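Local coordinates for protein alginate lyase (Paenibacillus sp. FPU-7, PDB 6KFN) that cleaves alginate, most likely by beta-elimination as in other polysaccharide lyases, with its chain wound into a right-handed parallel beta-helix, at residues T193-S198 / A222-N227; N128-S133 / N168-V173; V261-A266 / N284-A289. All blocks are in the same frame, centred on the assembly; numbering follows the deposited sequence.

Contact 1 of 3, residues T193-S198 / A222-N227; sequences TIVENS and AVIRNN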
# COMPACT_ATOMS: atom_id res chain seq x y z
N THR A 193 -3.71 2.48 11.23
CA THR A 193 -3.87 2.05 9.84
C THR A 193 -5.19 1.31 9.69
O THR A 193 -5.48 0.42 10.48
CB THR A 193 -2.71 1.11 9.46
OG1 THR A 193 -1.45 1.73 9.74
CG2 THR A 193 -2.74 0.79 7.97
N ILE A 194 -5.93 1.62 8.63
CA ILE A 194 -7.17 0.94 8.30
C ILE A 194 -6.98 0.20 6.99
O ILE A 194 -6.52 0.78 6.00
CB ILE A 194 -8.35 1.95 8.18
CG1 ILE A 194 -8.55 2.70 9.48
CG2 ILE A 194 -9.63 1.21 7.70
CD1 ILE A 194 -9.67 3.71 9.46
N VAL A 195 -7.39 -1.08 6.97
CA VAL A 195 -7.44 -1.87 5.74
C VAL A 195 -8.88 -2.39 5.65
O VAL A 195 -9.30 -3.17 6.51
CB VAL A 195 -6.48 -3.06 5.77
CG1 VAL A 195 -6.60 -3.82 4.45
CG2 VAL A 195 -5.04 -2.58 6.02
N GLU A 196 -9.61 -1.95 4.64
CA GLU A 196 -11.04 -2.27 4.57
C GLU A 196 -11.44 -2.59 3.15
O GLU A 196 -10.92 -2.04 2.17
CB GLU A 196 -11.93 -1.12 5.10
CG GLU A 196 -11.80 0.15 4.26
CD GLU A 196 -12.71 1.28 4.71
OE1 GLU A 196 -13.20 1.22 5.86
OE2 GLU A 196 -12.89 2.24 3.91
N ASN A 197 -12.44 -3.47 3.03
CA ASN A 197 -13.14 -3.71 1.77
C ASN A 197 -12.22 -4.12 0.63
O ASN A 197 -12.51 -3.83 -0.54
CB ASN A 197 -13.97 -2.48 1.36
CG ASN A 197 -14.88 -2.01 2.46
OD1 ASN A 197 -15.41 -2.77 3.20
ND2 ASN A 197 -15.06 -0.70 2.54
N SER A 198 -11.13 -4.79 0.95
CA SER A 198 -10.08 -5.10 -0.00
C SER A 198 -10.06 -6.61 -0.30
O SER A 198 -10.69 -7.40 0.39
CB SER A 198 -8.74 -4.58 0.50
OG SER A 198 -8.76 -3.14 0.53
N ALA A 222 -4.42 -0.94 14.48
CA ALA A 222 -4.80 -1.27 13.11
C ALA A 222 -6.21 -1.83 13.10
O ALA A 222 -6.62 -2.54 14.01
CB ALA A 222 -3.82 -2.29 12.53
N VAL A 223 -6.97 -1.49 12.07
CA VAL A 223 -8.32 -1.99 11.87
C VAL A 223 -8.36 -2.68 10.52
O VAL A 223 -8.19 -2.03 9.50
CB VAL A 223 -9.36 -0.87 11.96
CG1 VAL A 223 -10.75 -1.39 11.65
CG2 VAL A 223 -9.32 -0.22 13.34
N ILE A 224 -8.59 -3.99 10.55
CA ILE A 224 -8.58 -4.85 9.38
C ILE A 224 -10.02 -5.37 9.26
O ILE A 224 -10.39 -6.29 10.02
CB ILE A 224 -7.56 -5.99 9.54
CG1 ILE A 224 -6.18 -5.46 9.99
CG2 ILE A 224 -7.55 -6.87 8.31
CD1 ILE A 224 -5.51 -4.48 9.07
N ARG A 225 -10.81 -4.78 8.39
CA ARG A 225 -12.23 -5.05 8.37
C ARG A 225 -12.77 -5.31 6.96
O ARG A 225 -12.47 -4.62 6.00
CB ARG A 225 -13.04 -3.89 9.03
CG ARG A 225 -12.91 -2.56 8.38
CD ARG A 225 -13.69 -1.50 9.14
NE ARG A 225 -13.52 -0.17 8.56
CZ ARG A 225 -13.48 0.95 9.23
NH1 ARG A 225 -13.61 0.96 10.55
NH2 ARG A 225 -13.28 2.07 8.58
N ASN A 226 -13.63 -6.33 6.88
CA ASN A 226 -14.45 -6.54 5.69
C ASN A 226 -13.59 -6.80 4.44
O ASN A 226 -13.98 -6.39 3.33
CB ASN A 226 -15.43 -5.39 5.48
CG ASN A 226 -16.24 -5.18 6.74
OD1 ASN A 226 -16.62 -6.13 7.43
ND2 ASN A 226 -16.37 -3.91 7.16
N ASN A 227 -12.50 -7.53 4.60
CA ASN A 227 -11.62 -7.91 3.49
C ASN A 227 -11.85 -9.38 3.14
O ASN A 227 -12.35 -10.15 3.95
CB ASN A 227 -10.17 -7.71 3.86
CG ASN A 227 -9.90 -6.27 4.29
OD1 ASN A 227 -9.96 -5.35 3.50
ND2 ASN A 227 -9.60 -6.09 5.58
O HOH W 1 -15.45 -1.53 5.94
O HOH W 2 -13.62 -7.17 0.48

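Contact 2 of 3, residues N128-S133 / N168-V173; sequences NIIRNS and NVISGV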
# COMPACT_ATOMS: atom_id res chain seq x y z
N ASN A 128 -3.46 9.71 4.81
CA ASN A 128 -3.57 9.47 3.38
C ASN A 128 -4.55 8.33 3.13
O ASN A 128 -4.90 7.58 4.04
CB ASN A 128 -2.21 9.10 2.81
CG ASN A 128 -1.16 10.16 3.13
OD1 ASN A 128 -1.26 11.28 2.63
ND2 ASN A 128 -0.17 9.82 3.93
N ILE A 129 -4.99 8.20 1.87
CA ILE A 129 -5.83 7.08 1.47
C ILE A 129 -5.40 6.58 0.11
O ILE A 129 -5.10 7.37 -0.78
CB ILE A 129 -7.33 7.44 1.49
CG1 ILE A 129 -8.21 6.21 1.19
CG2 ILE A 129 -7.66 8.61 0.62
CD1 ILE A 129 -9.62 6.37 1.64
N ILE A 130 -5.39 5.27 -0.05
CA ILE A 130 -5.38 4.63 -1.35
C ILE A 130 -6.65 3.80 -1.45
O ILE A 130 -6.94 2.96 -0.59
CB ILE A 130 -4.10 3.83 -1.63
CG1 ILE A 130 -4.17 3.24 -3.04
CG2 ILE A 130 -3.78 2.79 -0.58
CD1 ILE A 130 -2.85 2.74 -3.59
N ARG A 131 -7.42 4.05 -2.52
CA ARG A 131 -8.70 3.40 -2.69
C ARG A 131 -8.87 2.97 -4.14
O ARG A 131 -8.29 3.55 -5.07
CB ARG A 131 -9.84 4.28 -2.23
CG ARG A 131 -10.05 5.53 -3.01
CD ARG A 131 -11.46 6.04 -2.80
NE ARG A 131 -11.52 6.92 -1.67
CZ ARG A 131 -11.19 8.20 -1.73
NH1 ARG A 131 -10.76 8.70 -2.86
NH2 ARG A 131 -11.25 8.94 -0.66
N ASN A 132 -9.70 1.96 -4.34
CA ASN A 132 -10.18 1.60 -5.68
C ASN A 132 -9.01 1.42 -6.65
O ASN A 132 -9.01 1.96 -7.75
CB ASN A 132 -11.16 2.64 -6.22
CG ASN A 132 -12.30 2.91 -5.29
OD1 ASN A 132 -12.78 1.99 -4.62
ND2 ASN A 132 -12.75 4.16 -5.24
N SER A 133 -8.01 0.66 -6.21
CA SER A 133 -6.76 0.51 -6.94
C SER A 133 -6.37 -0.97 -6.96
O SER A 133 -6.85 -1.75 -6.16
CB SER A 133 -5.64 1.35 -6.28
OG SER A 133 -5.92 2.75 -6.38
N ASN A 168 -3.33 6.08 8.00
CA ASN A 168 -3.46 5.84 6.58
C ASN A 168 -4.50 4.76 6.33
O ASN A 168 -4.64 3.81 7.10
CB ASN A 168 -2.10 5.45 5.98
CG ASN A 168 -1.12 6.59 6.09
OD1 ASN A 168 -1.39 7.67 5.55
ND2 ASN A 168 0.02 6.37 6.74
N VAL A 169 -5.25 4.94 5.24
CA VAL A 169 -6.39 4.11 4.90
C VAL A 169 -6.15 3.43 3.56
O VAL A 169 -5.78 4.08 2.58
CB VAL A 169 -7.68 4.94 4.87
CG1 VAL A 169 -8.87 4.10 4.45
CG2 VAL A 169 -7.93 5.61 6.24
N ILE A 170 -6.43 2.13 3.53
CA ILE A 170 -6.37 1.29 2.36
C ILE A 170 -7.78 0.74 2.19
O ILE A 170 -8.25 -0.01 3.05
CB ILE A 170 -5.35 0.15 2.57
CG1 ILE A 170 -3.92 0.73 2.78
CG2 ILE A 170 -5.42 -0.86 1.43
CD1 ILE A 170 -3.02 -0.09 3.56
N SER A 171 -8.50 1.17 1.14
CA SER A 171 -9.94 0.93 1.04
C SER A 171 -10.33 0.48 -0.35
O SER A 171 -10.11 1.19 -1.32
CB SER A 171 -10.70 2.21 1.40
OG SER A 171 -12.06 2.02 1.35
N GLY A 172 -10.91 -0.71 -0.47
CA GLY A 172 -11.36 -1.15 -1.78
C GLY A 172 -10.22 -1.40 -2.74
O GLY A 172 -10.33 -1.07 -3.93
N VAL A 173 -9.11 -1.94 -2.26
CA VAL A 173 -7.95 -2.23 -3.09
C VAL A 173 -7.87 -3.72 -3.37
O VAL A 173 -8.17 -4.54 -2.51
CB VAL A 173 -6.66 -1.68 -2.41
CG1 VAL A 173 -5.35 -1.93 -3.16
CG2 VAL A 173 -6.80 -0.15 -2.20
O HOH W 3 -12.94 4.44 -0.09
O HOH W 4 -13.10 -0.82 -5.12
O HOH W 5 -10.25 -2.36 -6.61

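Contact 3 of 3, residues V261-A266 / N284-A289; sequences VYLDQA and NQRYPA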
# COMPACT_ATOMS: atom_id res chain seq x y z
N VAL A 261 -11.70 -15.47 4.68
CA VAL A 261 -10.47 -16.02 4.15
C VAL A 261 -10.65 -17.45 3.71
O VAL A 261 -11.24 -18.28 4.41
CB VAL A 261 -9.30 -15.83 5.14
CG1 VAL A 261 -8.98 -14.34 5.34
CG2 VAL A 261 -9.54 -16.50 6.49
N TYR A 262 -10.07 -17.74 2.54
CA TYR A 262 -10.13 -19.04 1.89
C TYR A 262 -8.72 -19.60 1.95
O TYR A 262 -7.84 -19.21 1.16
CB TYR A 262 -10.64 -18.89 0.44
CG TYR A 262 -12.02 -18.34 0.35
CD1 TYR A 262 -13.14 -19.17 0.41
CD2 TYR A 262 -12.25 -16.97 0.25
CE1 TYR A 262 -14.42 -18.67 0.39
CE2 TYR A 262 -13.52 -16.45 0.23
CZ TYR A 262 -14.63 -17.31 0.28
OH TYR A 262 -15.90 -16.83 0.27
N LEU A 263 -8.49 -20.50 2.91
CA LEU A 263 -7.17 -20.96 3.30
C LEU A 263 -6.85 -22.40 2.93
O LEU A 263 -5.80 -22.90 3.31
CB LEU A 263 -6.95 -20.73 4.79
CG LEU A 263 -7.06 -19.25 5.22
CD1 LEU A 263 -6.90 -19.13 6.74
CD2 LEU A 263 -6.11 -18.35 4.49
N ASP A 264 -7.75 -23.06 2.16
CA ASP A 264 -7.52 -24.34 1.50
C ASP A 264 -7.55 -25.56 2.42
O ASP A 264 -8.19 -26.56 2.09
CB ASP A 264 -6.23 -24.37 0.68
CG ASP A 264 -6.17 -23.20 -0.28
OD1 ASP A 264 -7.07 -23.11 -1.16
OD2 ASP A 264 -5.27 -22.37 -0.15
N GLN A 265 -6.81 -25.50 3.51
CA GLN A 265 -6.60 -26.60 4.43
C GLN A 265 -6.81 -26.04 5.84
O GLN A 265 -7.00 -24.84 6.04
CB GLN A 265 -5.18 -27.19 4.23
CG GLN A 265 -4.11 -26.14 4.51
CD GLN A 265 -2.66 -26.57 4.36
OE1 GLN A 265 -1.78 -26.03 5.05
NE2 GLN A 265 -2.38 -27.48 3.43
N ALA A 266 -6.76 -26.93 6.83
CA ALA A 266 -7.08 -26.54 8.20
C ALA A 266 -5.93 -25.85 8.95
O ALA A 266 -6.19 -25.19 9.95
CB ALA A 266 -7.53 -27.77 9.01
N ASN A 284 -15.28 -12.99 11.67
CA ASN A 284 -14.45 -13.48 10.57
C ASN A 284 -14.92 -14.87 10.18
O ASN A 284 -15.39 -15.65 11.00
CB ASN A 284 -12.99 -13.50 10.98
CG ASN A 284 -12.49 -12.13 11.38
OD1 ASN A 284 -12.49 -11.20 10.56
ND2 ASN A 284 -12.06 -11.97 12.62
N GLN A 285 -14.84 -15.17 8.89
CA GLN A 285 -15.25 -16.43 8.31
C GLN A 285 -14.06 -17.10 7.67
O GLN A 285 -13.35 -16.48 6.89
CB GLN A 285 -16.35 -16.20 7.28
CG GLN A 285 -17.64 -15.67 7.85
CD GLN A 285 -18.71 -15.37 6.79
OE1 GLN A 285 -19.23 -14.26 6.72
NE2 GLN A 285 -19.05 -16.37 5.97
N ARG A 286 -13.87 -18.36 7.98
CA ARG A 286 -12.75 -19.16 7.48
C ARG A 286 -13.30 -20.31 6.63
O ARG A 286 -14.24 -21.00 7.08
CB ARG A 286 -11.95 -19.76 8.63
CG ARG A 286 -10.62 -20.38 8.22
CD ARG A 286 -10.13 -21.38 9.24
NE ARG A 286 -8.74 -21.75 9.04
CZ ARG A 286 -8.31 -22.57 8.10
NH1 ARG A 286 -7.04 -22.84 7.99
NH2 ARG A 286 -9.12 -23.14 7.24
N TYR A 287 -12.68 -20.58 5.49
CA TYR A 287 -12.96 -21.73 4.67
C TYR A 287 -11.65 -22.44 4.40
O TYR A 287 -10.67 -21.78 4.07
CB TYR A 287 -13.56 -21.30 3.34
CG TYR A 287 -14.87 -20.63 3.46
CD1 TYR A 287 -14.99 -19.25 3.67
CD2 TYR A 287 -16.03 -21.34 3.33
CE1 TYR A 287 -16.20 -18.65 3.72
CE2 TYR A 287 -17.26 -20.73 3.40
CZ TYR A 287 -17.32 -19.40 3.59
OH TYR A 287 -18.54 -18.73 3.65
N PRO A 288 -11.59 -23.78 4.44
CA PRO A 288 -12.57 -24.67 5.07
C PRO A 288 -12.55 -24.43 6.60
O PRO A 288 -11.92 -23.50 7.11
CB PRO A 288 -12.03 -26.05 4.70
CG PRO A 288 -10.53 -25.86 4.73
CD PRO A 288 -10.35 -24.50 4.08
N ALA A 289 -13.22 -25.30 7.34
CA ALA A 289 -13.04 -25.30 8.78
C ALA A 289 -11.57 -25.49 9.12
O ALA A 289 -10.83 -26.20 8.43
CB ALA A 289 -13.84 -26.46 9.39
O HOH W 6 -18.43 -17.89 0.33
O HOH W 7 -10.33 -22.32 0.90

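Contact 1 of 3, residues T193-S198 / A222-N227
Main-chain hydrogen bonds join strands 194-196 and 223-225 in parallel: Val223 N gives to Thr193 O, Val195 N to Val223 O at 2.8 Å, and Arg225 N to Val195 O, all nearly along the C=O axes. Side-chain amides bond at the bend that follows. Asn227 ND2 reaches the same Val195 O (3.1 Å) from above its carbonyl plane, while Asn227 OD1 takes Ser198 N (2.9 Å) on a lone pair; gripped at both ends, this buried amide is fixed in its rotation. Asn197 and Asn226, both with positive phi, run alongside each other with amide planes 10° apart, linked by a water. Such in-register stacking of strands and bends on successive coils is the hallmark of the right-handed parallel beta-helix. The charge pair lies on the outer face: Arg225, extended from CG to NE, grips Glu196 OE1 side-on through NE (3.1 Å) and NH2 (2.9 Å), leaving Glu196 OE2 to Ser171. An alanine for Arg225 would remove both nitrogens holding OE1 and would probably leave the Glu196 carboxylate less firmly placed and Ile194, whose CG2 lies over the guanidinium face 3.9 Å from Arg225 NH2, less covered. Inside the coil, Val195 CG2 meets Ile224 CD1 at 3.6 Å.

Contact 2 of 3, residues N128-S133 / N168-V173
The Asn128 and Asn168 side chains run alongside each other in the same direction, their amide planes 7° apart. Asn168 OD1 takes two bonds in its carbonyl plane, from Asn128 N (3.0 Å) and from Asn128 ND2 (3.0 Å), the latter on a lone pair but bent to 136° at the hydrogen. The buried amides are completed outside the pair: Asn128 OD1 accepts from Val104 N, and Asn168 ND2 gives to Ser125 O. Ile129 and Val169 also run alongside each other on the outer face, Ile129 CD1 against Val169 CG1 at 3.7 Å. Turned inward, Ile130 has CG1 anti to its backbone N whereas Ile170 has CG2 there, so Ile130 CG2 meets Ile170 CG1 at 3.9 Å. Stacking like residues one coil above another, polar at the bend and aliphatic within, is characteristic of the right-handed parallel beta-helix, whose strands 129-131 and 169-171 pair here in parallel. The ends of Arg131 and Ser171 turn to different partners: Arg131 bends at chi3 (89°) and carries its guanidinium to Asp107 and Gln105, while Ser171 OG turns to Glu196, with a water between Ser171 OG and, weakly, Arg131 NE. At the following bend Val173 CG2 rests 3.5 Å from Ile130 O. Gly172 has positive phi, and a beta carbon there would crowd Asn132 OD1; a water links that OD1 to Gly172 O.

Contact 3 of 3, residues V261-A266 / N284-A289
Gln285 opens the pairing with its carbonyl, where Gln285 O accepts from Val261 N at 2.9 Å, almost along the C=O axis. Arg286 points into the coil, CG anti to the backbone N, and stretches out from CG to NE until its guanidinium meets the loop after strand 260-262 edge-on. There NH1 and NH2 of Arg286 grip Gln265 O end-on, at 2.8 and 3.0 Å, both with the oxygen close to the guanidinium plane; only NH1 comes in on a lone pair. Arg286 NH2 also turns back to Pro288 O (2.8 Å), NH1 has a further partner in Pro268 O and NE one in Asn291 O, so main-chain oxygens fix how the group is turned. Leu263 CD1 covers one of its faces near the rim. Tyr287 pairs through its backbone, N to Val261 O and O from Leu263 N, the latter 2.8 Å and nearly straight at 171°. Its ring lies alongside that of Tyr262, the planes 13° apart but offset so far that little of one ring covers the other, with Tyr262 CE1 over the Tyr287 face, 3.4 Å from Tyr287 CD1. A water bonds to Tyr262 OH and weakly to Tyr287 OH. Pro288, after a cis peptide, packs CD against Asp264 C at 3.4 Å. Ala289 O then passes Ala266 CB at 3.7 Å. Tyr230 meets the Tyr262 ring in turn, so tyrosines from successive coils line up on the outside, an alignment of like residues characteristic of the right-handed parallel beta-helix.

Contacts 2, 1 and 3 follow one another along the chain and along the beta-helix. Contacts 1 and 2 sit on adjoining strands, 194-196 beside 169-171, with centres about 10 Å apart; Ile194 O and Ile170 N probably hydrogen-bond at 2.8 Å, and the bond between Glu196 and Ser171 joins the same strands. Contact 3 is centred about 18 Å from contact 1 and about 25 Å from contact 2, and touches neither, but strand 223-230 pairs with both 194-196 and 260-262. None reaches a sodium ion: the side chains of Thr193, Ile170 and Leu263 stay about 14, 13 and 13 Å from one. The ions are held by Glu147, Glu182 and Asp185, and by Tyr210, Asp212 and Gln242.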